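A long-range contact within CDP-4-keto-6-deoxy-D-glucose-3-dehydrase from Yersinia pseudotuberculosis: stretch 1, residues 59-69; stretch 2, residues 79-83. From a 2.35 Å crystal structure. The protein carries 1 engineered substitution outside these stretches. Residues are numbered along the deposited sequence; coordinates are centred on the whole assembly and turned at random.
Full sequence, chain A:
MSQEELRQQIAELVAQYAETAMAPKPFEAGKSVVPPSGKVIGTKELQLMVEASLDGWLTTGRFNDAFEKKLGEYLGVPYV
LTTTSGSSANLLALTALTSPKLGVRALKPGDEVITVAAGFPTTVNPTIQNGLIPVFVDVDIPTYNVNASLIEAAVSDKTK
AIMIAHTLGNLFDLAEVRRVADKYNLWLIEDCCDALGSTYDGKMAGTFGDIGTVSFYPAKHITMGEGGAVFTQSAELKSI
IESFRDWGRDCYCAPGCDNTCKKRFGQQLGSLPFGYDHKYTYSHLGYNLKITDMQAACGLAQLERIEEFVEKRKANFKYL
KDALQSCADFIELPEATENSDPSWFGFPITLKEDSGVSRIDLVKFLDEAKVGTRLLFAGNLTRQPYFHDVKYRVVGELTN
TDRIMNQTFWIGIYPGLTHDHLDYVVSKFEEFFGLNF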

ATOM      1  N   THR A  59       8.357  -8.897  -7.615  1.00 39.84           N
ATOM      2  CA  THR A  59       8.240  -8.612  -6.183  1.00 39.69           C
ATOM      3  C   THR A  59       9.595  -8.085  -5.728  1.00 40.31           C
ATOM      4  O   THR A  59      10.546  -8.097  -6.507  1.00 41.31           O
ATOM      5  N   THR A  60       9.696  -7.618  -4.487  1.00 39.39           N
ATOM      6  CA  THR A  60      10.973  -7.095  -4.014  1.00 41.95           C
ATOM      7  C   THR A  60      12.077  -8.149  -4.060  1.00 44.64           C
ATOM      8  O   THR A  60      11.847  -9.336  -3.815  1.00 46.03           O
ATOM      9  N   GLY A  61      13.285  -7.709  -4.377  1.00 45.76           N
ATOM     10  CA  GLY A  61      14.388  -8.644  -4.435  1.00 45.87           C
ATOM     11  C   GLY A  61      15.729  -7.959  -4.523  1.00 45.82           C
ATOM     12  O   GLY A  61      16.110  -7.187  -3.642  1.00 46.59           O
ATOM     13  N   ARG A  62      16.441  -8.264  -5.598  1.00 45.96           N
ATOM     14  CA  ARG A  62      17.763  -7.722  -5.880  1.00 46.24           C
ATOM     15  C   ARG A  62      17.845  -6.222  -5.603  1.00 45.22           C
ATOM     16  O   ARG A  62      18.609  -5.781  -4.741  1.00 46.01           O
ATOM     17  N   PHE A  63      17.047  -5.436  -6.314  1.00 43.96           N
ATOM     18  CA  PHE A  63      17.068  -3.992  -6.116  1.00 43.73           C
ATOM     19  C   PHE A  63      16.564  -3.524  -4.752  1.00 42.94           C
ATOM     20  O   PHE A  63      17.165  -2.627  -4.143  1.00 40.75           O
ATOM     21  N   ASN A  64      15.477  -4.122  -4.264  1.00 41.66           N
ATOM     22  CA  ASN A  64      14.946  -3.718  -2.972  1.00 42.33           C
ATOM     23  C   ASN A  64      15.974  -3.949  -1.878  1.00 43.77           C
ATOM     24  O   ASN A  64      16.054  -3.169  -0.928  1.00 44.20           O
ATOM     25  N   ASP A  65      16.757  -5.021  -2.005  1.00 45.97           N
ATOM     26  CA  ASP A  65      17.792  -5.324  -1.012  1.00 46.95           C
ATOM     27  C   ASP A  65      18.852  -4.238  -1.055  1.00 45.79           C
ATOM     28  O   ASP A  65      19.278  -3.727  -0.019  1.00 46.25           O
ATOM     29  N   ALA A  66      19.280  -3.900  -2.266  1.00 45.79           N
ATOM     30  CA  ALA A  66      20.291  -2.866  -2.466  1.00 46.09           C
ATOM     31  C   ALA A  66      19.806  -1.517  -1.924  1.00 45.05           C
ATOM     32  O   ALA A  66      20.547  -0.806  -1.239  1.00 45.70           O
ATOM     33  N   PHE A  67      18.554  -1.176  -2.223  1.00 45.40           N
ATOM     34  CA  PHE A  67      17.987   0.085  -1.766  1.00 41.62           C
ATOM     35  C   PHE A  67      17.917   0.182  -0.253  1.00 40.32           C
ATOM     36  O   PHE A  67      18.373   1.166   0.325  1.00 37.21           O
ATOM     37  N   GLU A  68      17.356  -0.836   0.392  1.00 41.15           N
ATOM     38  CA  GLU A  68      17.227  -0.800   1.845  1.00 43.52           C
ATOM     39  C   GLU A  68      18.591  -0.706   2.496  1.00 44.68           C
ATOM     40  O   GLU A  68      18.749  -0.092   3.560  1.00 43.20           O
ATOM     41  N   LYS A  69      19.577  -1.311   1.840  1.00 46.94           N
ATOM     42  CA  LYS A  69      20.944  -1.305   2.343  1.00 48.41           C
ATOM     43  C   LYS A  69      21.567   0.078   2.223  1.00 45.76           C
ATOM     44  O   LYS A  69      22.056   0.627   3.205  1.00 45.06           O
ATOM     45  N   TYR A  79      18.279  -1.079  10.306  1.00 45.36           N
ATOM     46  CA  TYR A  79      17.047  -1.602   9.731  1.00 46.02           C
ATOM     47  C   TYR A  79      16.199  -0.624   8.927  1.00 45.00           C
ATOM     48  O   TYR A  79      15.761   0.415   9.426  1.00 45.36           O
ATOM     49  N   VAL A  80      15.969  -0.983   7.670  1.00 43.25           N
ATOM     50  CA  VAL A  80      15.172  -0.179   6.758  1.00 40.59           C
ATOM     51  C   VAL A  80      14.213  -1.100   6.012  1.00 39.72           C
ATOM     52  O   VAL A  80      14.631  -2.062   5.381  1.00 37.08           O
ATOM     53  N   LEU A  81      12.922  -0.798   6.096  1.00 38.73           N
ATOM     54  CA  LEU A  81      11.897  -1.590   5.426  1.00 34.37           C
ATOM     55  C   LEU A  81      11.138  -0.721   4.426  1.00 32.35           C
ATOM     56  O   LEU A  81      10.642   0.348   4.789  1.00 28.77           O
ATOM     57  N   THR A  82      11.039  -1.171   3.178  1.00 27.76           N
ATOM     58  CA  THR A  82      10.300  -0.397   2.205  1.00 27.96           C
ATOM     59  C   THR A  82       8.814  -0.706   2.305  1.00 28.86           C
ATOM     60  O   THR A  82       8.417  -1.782   2.764  1.00 29.52           O
ATOM     61  N   THR A  83       7.995   0.252   1.883  1.00 28.52           N
ATOM     62  CA  THR A  83       6.547   0.087   1.908  1.00 26.78           C
ATOM     63  C   THR A  83       5.918   0.902   0.768  1.00 26.64           C
ATOM     64  O   THR A  83       6.633   1.584   0.040  1.00 27.51           O
TER

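Two hydrogen bonds, both donated by Thr-82, tie helix 62-69 to strand 79-83. In the first, the hydroxyl OG1 of Thr-82 donates to the side-chain oxygen OD1 of Asn-64 at 2.7 Å; OG1 of Thr-82 also lies too close to an atom elsewhere in the model, so its position is less certain than the short distance suggests. In the second, the backbone N of Thr-82 donates to the carboxylate oxygen OE2 of Glu-68 at 3.0 Å, with an angle of 152° at the hydrogen. A helix side chain thus satisfies a strand amide. Thr-82 adopts chi1 p (56°) and Asn-64 chi1 t (-173°); the CA-to-CB bond of Asn-64 points sideways, but its amide end comes nearer to the strand.

Glu-68 points toward the strand with chi1 m and chi2 t, an extended shape that carries its carboxylate past Val-80 to the amide of Thr-82. At its end, OE2 of Glu-68 also lies 3.4 Å from CA of Leu-81. The same OE2 lies 3.3 Å from the carbonyl O of Val-80, but both atoms are acceptors and no hydrogen bond joins them. The aliphatic part of Glu-68 packs on Val-80, CB of Glu-68 lying 4.1 Å from CG1 of Val-80. This is also where the backbones draw nearest, CA of Glu-68 to CA of Val-80 being 5.4 Å. Val-80 has chi1 t (170°) and is buried.

Thr-82 uses its methyl as well as its polar atoms. CG2 of Thr-82 sits 3.7 Å from CD1 of Phe-67, approaching the ring obliquely. Phe-67 has chi1 t (179°); its CA-to-CB bond points sideways relative to the strand, and its ring then comes nearer. At the margin, Thr-60, in the loop before the helix, points toward the strand with chi1 p, and its CG2 lies 4.4 Å from OG1 of Thr-82.

The strand alternates as expected: Val-80 and Thr-82 point toward the helix, while Tyr-79, Leu-81 and Thr-83 point away. Leu-81 (chi1 m, chi2 t) still leaves its CD2 4.4 Å from OE2 of Glu-68. On the helix, Lys-69 points away in an all-t conformation, and Arg-62, Phe-63, Asp-65 and Ala-66 stay out of reach. The contact is compact, burying 271 Å² summed over both sides, with Glu-68, Thr-82 and Val-80 contributing most.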

ATOM      1  CB  THR A  59       7.868  -9.870  -5.355  1.00 39.35           C
ATOM      2  OG1 THR A  59       8.763 -10.944  -5.667  1.00 38.43           O
ATOM      3  CG2 THR A  59       6.435 -10.288  -5.645  1.00 38.33           C
ATOM      4  CB  THR A  60      10.889  -6.539  -2.569  1.00 40.62           C
ATOM      5  OG1 THR A  60      10.244  -7.492  -1.716  1.00 41.69           O
ATOM      6  CG2 THR A  60      10.135  -5.223  -2.549  1.00 39.72           C
ATOM      7  CB  ARG A  62      18.092  -8.037  -7.341  1.00 48.02           C
ATOM      8  CG  ARG A  62      19.282  -7.354  -7.954  1.00 51.00           C
ATOM      9  CD  ARG A  62      19.274  -7.659  -9.454  1.00 53.64           C
ATOM     10  NE  ARG A  62      20.279  -6.897 -10.188  1.00 55.46           N
ATOM     11  CZ  ARG A  62      20.216  -6.653 -11.493  1.00 56.71           C
ATOM     12  NH1 ARG A  62      19.194  -7.109 -12.212  1.00 53.88           N
ATOM     13  NH2 ARG A  62      21.173  -5.943 -12.080  1.00 59.09           N
ATOM     14  CB  PHE A  63      16.280  -3.293  -7.216  1.00 44.24           C
ATOM     15  CG  PHE A  63      16.894  -3.435  -8.569  1.00 47.57           C
ATOM     16  CD1 PHE A  63      16.428  -4.398  -9.463  1.00 47.47           C
ATOM     17  CD2 PHE A  63      17.949  -2.612  -8.953  1.00 47.10           C
ATOM     18  CE1 PHE A  63      17.004  -4.536 -10.716  1.00 48.26           C
ATOM     19  CE2 PHE A  63      18.533  -2.742 -10.201  1.00 47.60           C
ATOM     20  CZ  PHE A  63      18.062  -3.704 -11.088  1.00 48.77           C
ATOM     21  CB  ASN A  64      13.663  -4.475  -2.630  1.00 42.26           C
ATOM     22  CG  ASN A  64      13.003  -3.951  -1.354  1.00 43.35           C
ATOM     23  OD1 ASN A  64      12.491  -2.830  -1.326  1.00 40.54           O
ATOM     24  ND2 ASN A  64      13.028  -4.758  -0.290  1.00 39.82           N
ATOM     25  CB  ASP A  65      18.469  -6.672  -1.289  1.00 49.89           C
ATOM     26  CG  ASP A  65      17.546  -7.850  -1.072  1.00 52.65           C
ATOM     27  OD1 ASP A  65      16.719  -7.797  -0.133  1.00 55.57           O
ATOM     28  OD2 ASP A  65      17.658  -8.837  -1.834  1.00 52.97           O
ATOM     29  CB  ALA A  66      20.628  -2.746  -3.955  1.00 44.03           C
ATOM     30  CB  PHE A  67      16.583   0.308  -2.352  1.00 42.70           C
ATOM     31  CG  PHE A  67      15.943   1.595  -1.895  1.00 43.57           C
ATOM     32  CD1 PHE A  67      15.191   1.639  -0.720  1.00 42.96           C
ATOM     33  CD2 PHE A  67      16.176   2.785  -2.584  1.00 43.22           C
ATOM     34  CE1 PHE A  67      14.687   2.846  -0.232  1.00 42.68           C
ATOM     35  CE2 PHE A  67      15.675   3.998  -2.102  1.00 44.59           C
ATOM     36  CZ  PHE A  67      14.932   4.027  -0.922  1.00 43.70           C
ATOM     37  CB  GLU A  68      16.480  -2.033   2.362  1.00 44.24           C
ATOM     38  CG  GLU A  68      15.049  -2.146   1.845  1.00 46.51           C
ATOM     39  CD  GLU A  68      14.312  -3.359   2.399  1.00 47.37           C
ATOM     40  OE1 GLU A  68      14.937  -4.436   2.529  1.00 47.29           O
ATOM     41  OE2 GLU A  68      13.103  -3.238   2.689  1.00 46.23           O
ATOM     42  CB  LYS A  69      21.800  -2.312   1.571  1.00 52.30           C
ATOM     43  CG  LYS A  69      23.236  -2.429   2.074  1.00 55.24           C
ATOM     44  CD  LYS A  69      24.073  -3.281   1.127  1.00 59.25           C
ATOM     45  CE  LYS A  69      25.499  -3.468   1.629  1.00 59.95           C
ATOM     46  NZ  LYS A  69      26.317  -4.193   0.618  1.00 61.65           N
ATOM     47  CB  TYR A  79      16.212  -2.214  10.843  1.00 48.83           C
ATOM     48  CG  TYR A  79      17.023  -3.150  11.700  1.00 52.11           C
ATOM     49  CD1 TYR A  79      17.610  -4.290  11.148  1.00 54.00           C
ATOM     50  CD2 TYR A  79      17.238  -2.881  13.052  1.00 53.25           C
ATOM     51  CE1 TYR A  79      18.399  -5.143  11.920  1.00 55.99           C
ATOM     52  CE2 TYR A  79      18.026  -3.729  13.837  1.00 56.44           C
ATOM     53  CZ  TYR A  79      18.604  -4.858  13.263  1.00 57.23           C
ATOM     54  OH  TYR A  79      19.390  -5.696  14.024  1.00 59.34           O
ATOM     55  CB  VAL A  80      16.068   0.553   5.730  1.00 42.18           C
ATOM     56  CG1 VAL A  80      15.207   1.185   4.633  1.00 38.83           C
ATOM     57  CG2 VAL A  80      16.909   1.619   6.437  1.00 40.44           C
ATOM     58  CB  LEU A  81      10.905  -2.136   6.453  1.00 34.29           C
ATOM     59  CG  LEU A  81      11.376  -3.196   7.443  1.00 34.60           C
ATOM     60  CD1 LEU A  81      10.287  -3.438   8.481  1.00 32.89           C
ATOM     61  CD2 LEU A  81      11.704  -4.484   6.688  1.00 31.57           C
ATOM     62  CB  THR A  82      10.766  -0.665   0.763  1.00 27.98           C
ATOM     63  OG1 THR A  82      10.674  -2.066   0.470  1.00 28.01           O
ATOM     64  CG2 THR A  82      12.201  -0.176   0.575  1.00 26.58           C
ATOM     65  CB  THR A  83       5.982   0.480   3.290  1.00 25.40           C
ATOM     66  OG1 THR A  83       4.573   0.240   3.313  1.00 28.16           O
ATOM     67  CG2 THR A  83       6.279   1.927   3.605  1.00 22.51           C
TER